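Local coordinates for protein geranyltranstransferase (Campylobacter jejuni, PDB 3NPK) that probably catalyses the condensation of geranyl diphosphate with isopentenyl diphosphate to give farnesyl diphosphate and pyrophosphate in isoprenoid biosynthesis, at residues A[149-152]-A[153-157]; A[162-165]-A[166-170]; A[271-274]-A[275-278]. All coordinates share one frame; numbering follows the deposited sequence.

Contact 1: residues A[149-152]-A[153-157]; sequences IGQA and IDCFF
Four backbone hydrogen bonds of the i to i+4 kind join Ile149-Ala152 to Ile153-Phe156 as the last turns of one alpha-helix. They are nearly uniform: Ile153 N donates to Ile149 O at 2.9 Å, and Phe156 N reaches Ala152 O at the same 2.9 Å. Phe157 is the first residue to leave helical angles.

Apolar contact across the turn is slight, with CD1 of Ile153 approaching CG1 of Ile149 at 4.0 Å. Because CG1 of Ile153 lies beside the backbone N (chi1 -73°), the branch runs back along the helix and also passes over Ile149 O, 3.3 Å from CG1.

Among the polar side chains, Gln151 bends at chi2 (63°), which turns its amide along the helix surface and places NE2 3.4 Å from SG of Cys155. The amide oxygen OE1 stays 3.9 Å from OD2 of Asp154, which forms a salt bridge with Lys174.

These turns of helix 147-156 pack on helix 164-189, Ile149 against His173 and Ile153 against Phe169. The second subunit also closes on them: the Phe156 ring makes an edge-to-face contact with Phe26 of that chain and Ala152 packs on its Phe27.

Contact 2: residues A[162-165]-A[166-170]; sequences LSLN and ELEFL
Leu167 N donates to Ser163 O at 2.9 Å, the first regular bond of a helix whose start is tied by two further bonds between Ser163 and Glu166. OE1 of Glu166 accepts a nearly straight hydrogen bond from the backbone N of Ser163 at 3.0 Å (174° at the hydrogen). The donor meets it on the anti side, somewhat out of the carboxylate plane. The reciprocal bond runs from Glu166 N to Ser163 OG at 3.1 Å. Ser163 holds its hydroxyl between its own backbone N and carbonyl carbon (chi1 70°), the rotation that aims OG at the first turn, while Glu166 reaches back with a chain extended beyond CG.

Glu168 N to Leu164 O follows as a regular helical bond. The Glu168 side chain crosses that of Leu164 at a slant, with OE2 3.6 Å from CD2 of Leu164.

Leu162, just ahead of the cap, folds over the first turns: its CD1 meets Leu170 CD1 at 3.6 Å, the two side chains crossing at about a right angle, and its CD2 rests 4.0 Å from Glu166 CB. Phe23 of the second subunit packs on both Leu162 and Glu166. Ser163 is thus the N-cap of helix 164-189, and its exchange of bonds with Glu166 is a classic capping box.

Contact 3: residues A[271-274]-A[275-278]; sequences LAQM and IQNL
Gln273 and Asn277 face each other one turn apart on an alpha-helix, helix 269-282 of this largely alpha-helical polyprenyl synthetase fold, and are joined by a side-chain hydrogen bond. From CB, Gln273 sends CG away from its backbone N, and a bend at chi2 (66°) swings the amide along the helix axis toward the C-terminal end. CD thereby comes 4.0 Å from Asn277 OD1, and NE2 donates to that oxygen at 2.9 Å, with an angle of 151° at the hydrogen. OD1 lies practically in the Gln273 amide plane, although NE2 stands tilted from the plane of the Asn277 carbonyl; the two amide planes are 52° apart. Gln273 O is engaged as well, accepting from Asn277 N at 2.9 Å, so the same pair is fastened through both backbone and side chains.

A second face of the helix carries the apolar contact of Leu271 and Ile275, and Ile275 also touches Leu264 of helix 246-265. Leu271 and the selenomethionine at Met274 rest on Ser53 of helix 42-54, while Leu278 reaches Phe42 and Gln45 of that helix. Backbone bonds from Ile275 N to Leu271 O and from Gln276 N to Ala272 O keep the turn regular. In the leucine-isoleucine pair, CD1 of Leu271 sits 3.9 Å from CD1 and 4.0 Å from CG1 of Ile275.

Overall arrangement
All three contacts are local, each within a single run of chain; they follow in series, without nesting or crossing, and none closes a long loop. Contact 1 ends helix 147-156, and after a short connection contact 2 opens helix 164-189. Their centres lie 11 Å apart: Ile153 packs on Leu170 to join the two successive helices, and Phe157 on Leu162 brings the ends of the connection together, beside the second subunit. Much later, contact 3 belongs to helix 269-282, at the C-terminal end of the modelled chain. It is on the opposite side of the chain's centre from contact 1, their nearest atoms about 21 Å apart, and touches no other subunit.

Contact 1: residues A[149-152]-A[153-157]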
ATOM      1  N   ILE A 149       8.149  -9.760  -2.675  1.00 10.41           N
ATOM      2  CA  ILE A 149       9.270 -10.683  -2.474  1.00  9.89           C
ATOM      3  C   ILE A 149       9.806 -11.144  -3.833  1.00  9.53           C
ATOM      4  O   ILE A 149      11.011 -11.343  -3.990  1.00  9.93           O
ATOM      5  CB  ILE A 149       8.950 -11.880  -1.528  1.00 10.18           C
ATOM      6  CG1 ILE A 149      10.245 -12.614  -1.135  1.00 11.37           C
ATOM      7  CG2 ILE A 149       7.992 -12.866  -2.168  1.00 11.21           C
ATOM      8  CD1 ILE A 149      11.248 -11.759  -0.366  1.00 13.44           C
ATOM      9  N   GLY A 150       8.923 -11.313  -4.823  1.00  9.70           N
ATOM     10  CA  GLY A 150       9.356 -11.633  -6.172  1.00  9.88           C
ATOM     11  C   GLY A 150      10.299 -10.588  -6.751  1.00 11.02           C
ATOM     12  O   GLY A 150      11.355 -10.905  -7.313  1.00 11.80           O
ATOM     13  N   GLN A 151       9.934  -9.325  -6.604  1.00  9.96           N
ATOM     14  CA  GLN A 151      10.803  -8.251  -7.075  1.00 11.06           C
ATOM     15  C   GLN A 151      12.118  -8.156  -6.289  1.00 10.25           C
ATOM     16  O   GLN A 151      13.191  -7.939  -6.879  1.00 11.07           O
ATOM     17  CB  GLN A 151      10.071  -6.907  -7.020  1.00 13.51           C
ATOM     18  CG  GLN A 151      10.915  -5.718  -7.486  1.00 15.99           C
ATOM     19  CD  GLN A 151      11.374  -5.762  -8.965  1.00 20.17           C
ATOM     20  OE1 GLN A 151      11.228  -6.763  -9.666  1.00 22.74           O
ATOM     21  NE2 GLN A 151      11.959  -4.652  -9.424  1.00 20.44           N
ATOM     22  N   ALA A 152      12.058  -8.343  -4.971  1.00 10.10           N
ATOM     23  CA  ALA A 152      13.291  -8.303  -4.173  1.00  9.26           C
ATOM     24  C   ALA A 152      14.248  -9.405  -4.627  1.00  9.28           C
ATOM     25  O   ALA A 152      15.463  -9.188  -4.763  1.00 11.17           O
ATOM     26  CB  ALA A 152      12.976  -8.448  -2.674  1.00  9.76           C
ATOM     27  N   ILE A 153      13.701 -10.594  -4.859  1.00  9.82           N
ATOM     28  CA  ILE A 153      14.516 -11.702  -5.338  1.00 10.43           C
ATOM     29  C   ILE A 153      15.070 -11.402  -6.737  1.00 11.11           C
ATOM     30  O   ILE A 153      16.261 -11.604  -7.006  1.00 12.30           O
ATOM     31  CB  ILE A 153      13.705 -13.004  -5.308  1.00 11.79           C
ATOM     32  CG1 ILE A 153      13.544 -13.442  -3.850  1.00 12.09           C
ATOM     33  CG2 ILE A 153      14.375 -14.116  -6.144  1.00 11.83           C
ATOM     34  CD1 ILE A 153      12.578 -14.612  -3.640  1.00 12.18           C
ATOM     35  N   ASP A 154      14.217 -10.909  -7.629  1.00 11.58           N
ATOM     36  CA  ASP A 154      14.657 -10.575  -8.990  1.00 12.77           C
ATOM     37  C   ASP A 154      15.830  -9.579  -8.970  1.00 12.22           C
ATOM     38  O   ASP A 154      16.854  -9.768  -9.659  1.00 13.30           O
ATOM     39  CB  ASP A 154      13.485  -9.996  -9.783  1.00 14.72           C
ATOM     40  CG  ASP A 154      13.682 -10.071 -11.297  1.00 21.62           C
ATOM     41  OD1 ASP A 154      14.405 -10.958 -11.798  1.00 23.73           O
ATOM     42  OD2 ASP A 154      13.090  -9.233 -11.990  1.00 26.40           O
ATOM     43  N   CYS A 155      15.696  -8.533  -8.162  1.00 11.96           N
ATOM     44  CA  CYS A 155      16.755  -7.535  -8.069  1.00 12.61           C
ATOM     45  C   CYS A 155      18.025  -8.098  -7.447  1.00 12.74           C
ATOM     46  O   CYS A 155      19.127  -7.899  -7.976  1.00 14.40           O
ATOM     47  CB  CYS A 155      16.287  -6.332  -7.258  1.00 12.74           C
ATOM     48  SG  CYS A 155      15.012  -5.389  -8.112  1.00 15.99           S
ATOM     49  N   PHE A 156      17.894  -8.814  -6.335  1.00 11.42           N
ATOM     50  CA  PHE A 156      19.100  -9.286  -5.670  1.00 12.32           C
ATOM     51  C   PHE A 156      19.853 -10.335  -6.480  1.00 13.26           C
ATOM     52  O   PHE A 156      21.088 -10.350  -6.469  1.00 13.82           O
ATOM     53  CB  PHE A 156      18.800  -9.820  -4.274  1.00 14.10           C
ATOM     54  CG  PHE A 156      20.035 -10.223  -3.529  1.00 15.29           C
ATOM     55  CD1 PHE A 156      20.844  -9.260  -2.954  1.00 16.66           C
ATOM     56  CD2 PHE A 156      20.415 -11.555  -3.446  1.00 15.44           C
ATOM     57  CE1 PHE A 156      22.008  -9.613  -2.284  1.00 18.00           C
ATOM     58  CE2 PHE A 156      21.585 -11.927  -2.766  1.00 17.73           C
ATOM     59  CZ  PHE A 156      22.375 -10.947  -2.184  1.00 18.21           C
ATOM     60  N   PHE A 157      19.129 -11.206  -7.181  1.00 12.76           N
ATOM     61  CA  PHE A 157      19.776 -12.315  -7.882  1.00 12.74           C
ATOM     62  C   PHE A 157      19.985 -12.049  -9.373  1.00 13.93           C
ATOM     63  O   PHE A 157      20.367 -12.945 -10.123  1.00 14.82           O
ATOM     64  CB  PHE A 157      19.007 -13.635  -7.653  1.00 12.59           C
ATOM     65  CG  PHE A 157      19.046 -14.113  -6.225  1.00 13.62           C
ATOM     66  CD1 PHE A 157      20.120 -14.869  -5.767  1.00 15.21           C
ATOM     67  CD2 PHE A 157      18.013 -13.819  -5.338  1.00 14.06           C
ATOM     68  CE1 PHE A 157      20.173 -15.322  -4.450  1.00 15.80           C
ATOM     69  CE2 PHE A 157      18.053 -14.277  -4.029  1.00 15.08           C
ATOM     70  CZ  PHE A 157      19.136 -15.023  -3.574  1.00 15.89           C
TER

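Contact 2: residues A[162-165]-A[166-170]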
ATOM      1  N   LEU A 162      20.809 -18.781 -10.378  1.00 13.20           N
ATOM      2  CA  LEU A 162      19.630 -19.399  -9.780  1.00 14.82           C
ATOM      3  C   LEU A 162      19.436 -20.797 -10.332  1.00 15.00           C
ATOM      4  O   LEU A 162      19.761 -21.068 -11.493  1.00 15.74           O
ATOM      5  CB  LEU A 162      18.375 -18.586 -10.110  1.00 15.46           C
ATOM      6  CG  LEU A 162      18.297 -17.207  -9.465  1.00 16.15           C
ATOM      7  CD1 LEU A 162      16.996 -16.511  -9.807  1.00 17.92           C
ATOM      8  CD2 LEU A 162      18.500 -17.314  -7.949  1.00 17.62           C
ATOM      9  N   SER A 163      18.881 -21.670  -9.500  1.00 14.86           N
ATOM     10  CA  SER A 163      18.444 -22.983  -9.935  1.00 15.76           C
ATOM     11  C   SER A 163      17.092 -22.829 -10.616  1.00 15.98           C
ATOM     12  O   SER A 163      16.452 -21.776 -10.522  1.00 15.74           O
ATOM     13  CB  SER A 163      18.283 -23.902  -8.728  1.00 16.94           C
ATOM     14  OG  SER A 163      17.160 -23.481  -7.968  1.00 17.53           O
ATOM     15  N   LEU A 164      16.643 -23.889 -11.272  1.00 17.06           N
ATOM     16  CA  LEU A 164      15.331 -23.898 -11.912  1.00 18.19           C
ATOM     17  C   LEU A 164      14.235 -23.646 -10.883  1.00 17.64           C
ATOM     18  O   LEU A 164      13.345 -22.821 -11.098  1.00 18.18           O
ATOM     19  CB  LEU A 164      15.093 -25.255 -12.579  1.00 20.09           C
ATOM     20  CG  LEU A 164      14.259 -25.348 -13.863  1.00 24.39           C
ATOM     21  CD1 LEU A 164      13.505 -26.687 -13.964  1.00 24.81           C
ATOM     22  CD2 LEU A 164      13.344 -24.190 -14.077  1.00 24.52           C
ATOM     23  N   ASN A 165      14.289 -24.355  -9.759  1.00 17.19           N
ATOM     24  CA  ASN A 165      13.264 -24.157  -8.729  1.00 18.11           C
ATOM     25  C   ASN A 165      13.243 -22.720  -8.194  1.00 16.76           C
ATOM     26  O   ASN A 165      12.174 -22.141  -7.938  1.00 16.75           O
ATOM     27  CB  ASN A 165      13.426 -25.161  -7.588  1.00 22.10           C
ATOM     28  CG  ASN A 165      12.971 -26.558  -7.976  1.00 27.02           C
ATOM     29  OD1 ASN A 165      12.319 -26.753  -9.012  1.00 29.54           O
ATOM     30  ND2 ASN A 165      13.297 -27.538  -7.138  1.00 28.67           N
ATOM     31  N   GLU A 166      14.425 -22.132  -8.049  1.00 15.99           N
ATOM     32  CA  GLU A 166      14.530 -20.752  -7.586  1.00 14.42           C
ATOM     33  C   GLU A 166      13.972 -19.766  -8.607  1.00 13.08           C
ATOM     34  O   GLU A 166      13.270 -18.809  -8.251  1.00 12.84           O
ATOM     35  CB  GLU A 166      15.985 -20.412  -7.262  1.00 14.28           C
ATOM     36  CG  GLU A 166      16.411 -21.035  -5.953  1.00 16.60           C
ATOM     37  CD  GLU A 166      17.903 -20.970  -5.707  1.00 18.81           C
ATOM     38  OE1 GLU A 166      18.679 -20.770  -6.670  1.00 19.11           O
ATOM     39  OE2 GLU A 166      18.294 -21.125  -4.532  1.00 19.72           O
ATOM     40  N   LEU A 167      14.266 -20.017  -9.880  1.00 13.06           N
ATOM     41  CA  LEU A 167      13.753 -19.162 -10.944  1.00 13.96           C
ATOM     42  C   LEU A 167      12.228 -19.265 -11.014  1.00 14.36           C
ATOM     43  O   LEU A 167      11.548 -18.256 -11.164  1.00 13.83           O
ATOM     44  CB  LEU A 167      14.412 -19.537 -12.276  1.00 14.93           C
ATOM     45  CG  LEU A 167      14.072 -18.663 -13.483  1.00 16.67           C
ATOM     46  CD1 LEU A 167      14.429 -17.199 -13.238  1.00 17.95           C
ATOM     47  CD2 LEU A 167      14.792 -19.194 -14.715  1.00 18.93           C
ATOM     48  N   GLU A 168      11.696 -20.479 -10.867  1.00 14.68           N
ATOM     49  CA  GLU A 168      10.248 -20.670 -10.812  1.00 15.40           C
ATOM     50  C   GLU A 168       9.634 -19.906  -9.644  1.00 14.71           C
ATOM     51  O   GLU A 168       8.599 -19.256  -9.794  1.00 15.81           O
ATOM     52  CB  GLU A 168       9.915 -22.163 -10.721  1.00 18.38           C
ATOM     53  CG  GLU A 168      10.121 -22.883 -12.032  1.00 21.70           C
ATOM     54  CD  GLU A 168      10.167 -24.400 -11.897  1.00 26.61           C
ATOM     55  OE1 GLU A 168      10.312 -24.923 -10.766  1.00 29.73           O
ATOM     56  OE2 GLU A 168      10.088 -25.076 -12.939  1.00 27.69           O
ATOM     57  N   PHE A 169      10.278 -19.973  -8.484  1.00 13.66           N
ATOM     58  CA  PHE A 169       9.796 -19.267  -7.289  1.00 13.30           C
ATOM     59  C   PHE A 169       9.751 -17.763  -7.558  1.00 11.99           C
ATOM     60  O   PHE A 169       8.755 -17.078  -7.267  1.00 12.68           O
ATOM     61  CB  PHE A 169      10.718 -19.584  -6.094  1.00 15.46           C
ATOM     62  CG  PHE A 169      10.252 -19.001  -4.771  1.00 14.62           C
ATOM     63  CD1 PHE A 169      10.452 -17.650  -4.479  1.00 14.67           C
ATOM     64  CD2 PHE A 169       9.630 -19.807  -3.807  1.00 15.68           C
ATOM     65  CE1 PHE A 169      10.040 -17.112  -3.270  1.00 15.07           C
ATOM     66  CE2 PHE A 169       9.227 -19.267  -2.591  1.00 16.48           C
ATOM     67  CZ  PHE A 169       9.432 -17.916  -2.324  1.00 16.26           C
ATOM     68  N   LEU A 170      10.848 -17.256  -8.110  1.00 11.86           N
ATOM     69  CA  LEU A 170      10.963 -15.831  -8.430  1.00 11.15           C
ATOM     70  C   LEU A 170       9.766 -15.374  -9.259  1.00 12.11           C
ATOM     71  O   LEU A 170       9.063 -14.439  -8.889  1.00 12.16           O
ATOM     72  CB  LEU A 170      12.289 -15.590  -9.173  1.00 11.40           C
ATOM     73  CG  LEU A 170      12.704 -14.173  -9.570  1.00 11.56           C
ATOM     74  CD1 LEU A 170      14.165 -14.232 -10.009  1.00 12.80           C
ATOM     75  CD2 LEU A 170      11.831 -13.572 -10.683  1.00 14.17           C
TER

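Contact 3: residues A[271-274]-A[275-278]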
ATOM      1  N   LEU A 271     -16.549 -17.855 -20.288  1.00 14.84           N
ATOM      2  CA  LEU A 271     -15.366 -17.430 -19.552  1.00 13.59           C
ATOM      3  C   LEU A 271     -14.100 -18.015 -20.170  1.00 12.97           C
ATOM      4  O   LEU A 271     -13.098 -17.320 -20.323  1.00 13.61           O
ATOM      5  CB  LEU A 271     -15.463 -17.835 -18.076  1.00 13.90           C
ATOM      6  CG  LEU A 271     -14.239 -17.430 -17.250  1.00 14.33           C
ATOM      7  CD1 LEU A 271     -13.953 -15.915 -17.370  1.00 14.67           C
ATOM      8  CD2 LEU A 271     -14.419 -17.847 -15.810  1.00 15.35           C
ATOM      9  N   ALA A 272     -14.144 -19.290 -20.530  1.00 13.43           N
ATOM     10  CA  ALA A 272     -12.986 -19.923 -21.150  1.00 13.67           C
ATOM     11  C   ALA A 272     -12.563 -19.182 -22.423  1.00 14.95           C
ATOM     12  O   ALA A 272     -11.372 -18.918 -22.633  1.00 14.81           O
ATOM     13  CB  ALA A 272     -13.273 -21.393 -21.460  1.00 15.05           C
ATOM     14  N   GLN A 273     -13.540 -18.823 -23.255  1.00 15.12           N
ATOM     15  CA  GLN A 273     -13.250 -18.095 -24.488  1.00 15.71           C
ATOM     16  C   GLN A 273     -12.663 -16.697 -24.213  1.00 14.67           C
ATOM     17  O   GLN A 273     -11.716 -16.264 -24.891  1.00 15.49           O
ATOM     18  CB  GLN A 273     -14.506 -17.971 -25.352  1.00 16.91           C
ATOM     19  CG  GLN A 273     -14.229 -17.309 -26.684  1.00 18.83           C
ATOM     20  CD  GLN A 273     -13.332 -18.162 -27.558  1.00 19.82           C
ATOM     21  OE1 GLN A 273     -13.647 -19.318 -27.839  1.00 22.36           O
ATOM     22  NE2 GLN A 273     -12.209 -17.599 -27.987  1.00 20.36           N
HETATM   23  N   MSE A 274     -13.225 -15.991 -23.235  1.00 14.53           N
HETATM   24  CA  MSE A 274     -12.698 -14.685 -22.844  1.00 15.40           C
HETATM   25  C   MSE A 274     -11.247 -14.769 -22.402  1.00 14.82           C
HETATM   26  O   MSE A 274     -10.423 -13.932 -22.775  1.00 15.86           O
HETATM   27  CB  MSE A 274     -13.550 -14.065 -21.746  1.00 17.87           C
HETATM   28  CG  MSE A 274     -14.871 -13.548 -22.260  1.00 23.35           C
HETATM   29 SE   MSE A 274     -15.907 -12.705 -20.836  1.00 31.67          SE
HETATM   30  CE  MSE A 274     -16.780 -14.266 -20.108  1.00 33.41           C
ATOM     31  N   ILE A 275     -10.924 -15.776 -21.605  1.00 14.07           N
ATOM     32  CA  ILE A 275      -9.556 -15.903 -21.131  1.00 15.92           C
ATOM     33  C   ILE A 275      -8.636 -16.279 -22.288  1.00 16.55           C
ATOM     34  O   ILE A 275      -7.522 -15.767 -22.397  1.00 16.71           O
ATOM     35  CB  ILE A 275      -9.448 -16.900 -19.966  1.00 15.64           C
ATOM     36  CG1 ILE A 275     -10.251 -16.373 -18.764  1.00 16.86           C
ATOM     37  CG2 ILE A 275      -7.972 -17.158 -19.587  1.00 15.73           C
ATOM     38  CD1 ILE A 275     -10.278 -17.310 -17.580  1.00 17.10           C
ATOM     39  N   GLN A 276      -9.108 -17.160 -23.162  1.00 16.76           N
ATOM     40  CA  GLN A 276      -8.339 -17.547 -24.344  1.00 20.29           C
ATOM     41  C   GLN A 276      -7.969 -16.299 -25.155  1.00 19.31           C
ATOM     42  O   GLN A 276      -6.838 -16.145 -25.608  1.00 20.72           O
ATOM     43  CB  GLN A 276      -9.153 -18.527 -25.199  1.00 23.94           C
ATOM     44  CG  GLN A 276      -8.375 -19.190 -26.304  1.00 27.94           C
ATOM     45  CD  GLN A 276      -7.286 -20.086 -25.759  1.00 31.54           C
ATOM     46  OE1 GLN A 276      -7.546 -20.952 -24.932  1.00 33.37           O
ATOM     47  NE2 GLN A 276      -6.059 -19.888 -26.223  1.00 34.00           N
ATOM     48  N   ASN A 277      -8.931 -15.400 -25.330  1.00 18.19           N
ATOM     49  CA  ASN A 277      -8.675 -14.171 -26.071  1.00 19.29           C
ATOM     50  C   ASN A 277      -7.601 -13.317 -25.389  1.00 19.76           C
ATOM     51  O   ASN A 277      -6.743 -12.742 -26.059  1.00 22.16           O
ATOM     52  CB  ASN A 277      -9.965 -13.355 -26.220  1.00 19.70           C
ATOM     53  CG  ASN A 277     -10.993 -14.021 -27.143  1.00 24.61           C
ATOM     54  OD1 ASN A 277     -10.755 -15.085 -27.693  1.00 25.47           O
ATOM     55  ND2 ASN A 277     -12.139 -13.382 -27.308  1.00 27.27           N
ATOM     56  N   LEU A 278      -7.653 -13.209 -24.065  1.00 19.44           N
ATOM     57  CA  LEU A 278      -6.673 -12.384 -23.349  1.00 19.52           C
ATOM     58  C   LEU A 278      -5.283 -13.028 -23.358  1.00 23.91           C
ATOM     59  O   LEU A 278      -4.278 -12.317 -23.401  1.00 26.02           O
ATOM     60  CB  LEU A 278      -7.127 -12.074 -21.910  1.00 18.98           C
ATOM     61  CG  LEU A 278      -8.414 -11.248 -21.794  1.00 18.78           C
ATOM     62  CD1 LEU A 278      -8.986 -11.341 -20.398  1.00 18.77           C
ATOM     63  CD2 LEU A 278      -8.153  -9.777 -22.133  1.00 19.25           C
TER